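Local coordinates for protein DNA-binding transcriptional repressor YiaJ (Escherichia coli, PDB 1YSQ) that represses transcription of the yiaKLMNOPQRS operon, which may serve the use of 2,3-diketo-L-gulonate, and is represented here by its C-terminal IclR-type effector-binding domain, at residues Cys132-Pro136 against Leu165-Arg170. Sequence-based numbering, arbitrary orientation.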
loop_
_atom_site.group_PDB
_atom_site.type_symbol
_atom_site.label_atom_id
_atom_site.label_comp_id
_atom_site.label_asym_id
_atom_site.label_seq_id
_atom_site.Cartn_x
_atom_site.Cartn_y
_atom_site.Cartn_z
ATOM N N CYS A 132 -5.121 -2.856 6.276
ATOM C CA CYS A 132 -3.997 -3.182 5.399
ATOM C C CYS A 132 -2.688 -2.709 6.009
ATOM O O CYS A 132 -2.682 -1.787 6.842
ATOM C CB CYS A 132 -4.172 -2.530 4.015
ATOM S SG CYS A 132 -5.815 -2.857 3.333
ATOM N N ILE A 133 -1.588 -3.346 5.597
ATOM C CA ILE A 133 -0.228 -2.876 5.960
ATOM C C ILE A 133 0.508 -2.692 4.643
ATOM O O ILE A 133 0.447 -3.572 3.787
ATOM C CB ILE A 133 0.530 -3.920 6.814
ATOM C CG1 ILE A 133 -0.317 -4.408 7.987
ATOM C CG2 ILE A 133 1.870 -3.333 7.352
ATOM C CD1 ILE A 133 0.154 -5.759 8.538
ATOM N N ALA A 134 1.211 -1.571 4.478
ATOM C CA ALA A 134 1.848 -1.266 3.196
ATOM C C ALA A 134 3.282 -0.769 3.409
ATOM O O ALA A 134 3.609 -0.200 4.471
ATOM C CB ALA A 134 1.028 -0.219 2.433
ATOM N N VAL A 135 4.132 -1.016 2.412
ATOM C CA VAL A 135 5.518 -0.556 2.409
ATOM C C VAL A 135 5.907 0.009 1.027
ATOM O O VAL A 135 5.343 -0.383 0.007
ATOM C CB VAL A 135 6.526 -1.693 2.782
ATOM C CG1 VAL A 135 6.383 -2.114 4.240
ATOM C CG2 VAL A 135 6.393 -2.896 1.831
ATOM N N PRO A 136 6.876 0.923 0.993
ATOM C CA PRO A 136 7.428 1.430 -0.275
ATOM C C PRO A 136 8.365 0.437 -0.966
ATOM O O PRO A 136 8.970 -0.392 -0.289
ATOM C CB PRO A 136 8.225 2.664 0.170
ATOM C CG PRO A 136 8.670 2.323 1.600
ATOM C CD PRO A 136 7.491 1.577 2.171
ATOM N N LEU A 165 3.589 -9.233 10.742
ATOM C CA LEU A 165 3.372 -9.327 9.304
ATOM C C LEU A 165 4.253 -8.345 8.524
ATOM O O LEU A 165 4.609 -8.594 7.371
ATOM C CB LEU A 165 1.896 -9.079 8.980
ATOM C CG LEU A 165 0.942 -10.258 9.165
ATOM C CD1 LEU A 165 -0.504 -9.778 9.013
ATOM C CD2 LEU A 165 1.245 -11.392 8.157
ATOM N N LEU A 166 4.607 -7.229 9.158
ATOM C CA LEU A 166 5.412 -6.215 8.494
ATOM C C LEU A 166 6.796 -6.752 8.113
ATOM O O LEU A 166 7.359 -6.392 7.073
ATOM C CB LEU A 166 5.511 -4.950 9.371
ATOM C CG LEU A 166 6.342 -3.762 8.902
ATOM C CD1 LEU A 166 5.882 -3.293 7.529
ATOM C CD2 LEU A 166 6.210 -2.621 9.909
ATOM N N LYS A 167 7.338 -7.632 8.947
ATOM C CA LYS A 167 8.657 -8.183 8.665
ATOM C C LYS A 167 8.802 -8.875 7.284
ATOM O O LYS A 167 9.658 -8.455 6.506
ATOM C CB LYS A 167 9.158 -9.061 9.806
ATOM C CG LYS A 167 10.636 -9.373 9.694
ATOM C CD LYS A 167 11.082 -10.209 10.864
ATOM C CE LYS A 167 11.909 -11.376 10.390
ATOM N NZ LYS A 167 13.329 -11.095 10.679
ATOM N N PRO A 168 8.018 -9.911 6.967
ATOM C CA PRO A 168 8.099 -10.527 5.629
ATOM C C PRO A 168 7.650 -9.573 4.520
ATOM O O PRO A 168 8.164 -9.637 3.406
ATOM C CB PRO A 168 7.152 -11.742 5.720
ATOM C CG PRO A 168 6.252 -11.445 6.887
ATOM C CD PRO A 168 7.067 -10.625 7.845
ATOM N N LEU A 169 6.695 -8.696 4.824
ATOM C CA LEU A 169 6.216 -7.712 3.844
ATOM C C LEU A 169 7.368 -6.795 3.439
ATOM O O LEU A 169 7.603 -6.547 2.246
ATOM C CB LEU A 169 5.077 -6.870 4.448
ATOM C CG LEU A 169 4.621 -5.663 3.607
ATOM C CD1 LEU A 169 4.145 -6.069 2.211
ATOM C CD2 LEU A 169 3.535 -4.923 4.349
ATOM N N ARG A 170 8.106 -6.308 4.432
ATOM C CA ARG A 170 9.230 -5.436 4.126
ATOM C C ARG A 170 10.351 -6.200 3.401
ATOM O O ARG A 170 10.951 -5.690 2.438
ATOM C CB ARG A 170 9.749 -4.738 5.377
ATOM C CG ARG A 170 11.039 -3.937 5.115
ATOM C CD ARG A 170 11.581 -3.244 6.349
ATOM N NE ARG A 170 11.808 -4.199 7.437
ATOM C CZ ARG A 170 11.109 -4.231 8.571
ATOM N NH1 ARG A 170 10.133 -3.343 8.798
ATOM N NH2 ARG A 170 11.397 -5.146 9.478
#
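Val135 and Leu169 meet tip to tip, CG2 of Val135 lying 3.7 Å from CG of Leu169, and round this pair the dense part of the contact is built. Leu169 reaches the strand backbone because chi1 of 171° swings CG to the side opposite its own N, bringing CD2 to 3.4 Å from the carbonyl O of Ile133. Leu166 enters beside it, its CD1 pressed to within 3.5 Å of Val135 CG1 while also touching Ile133 CG2. At the Leu165 end of the helix segment the contact is slighter: this partly exposed leucine sets CB against Ile133 CD1 (3.8 Å), the side chains crossing at about a right angle. Exposed Arg170 brings only CA and CB near Val135 CG1, each at 4.4 Å, its guanidinium leading away. Cutting Leu169 back to an alanine is likely to open a gap against Val135 CG2 and Ile133. The axes of 165-170 and 132-136 cross at -35°, and helix 162-182 lies on one face of the antiparallel sheet of this GAF-like domain, while Ala134 turns to helix 68-75 on the other. The contact illustrates how aliphatic side chains hold a helix on a sheet through shape and burial rather than directed polar bonds.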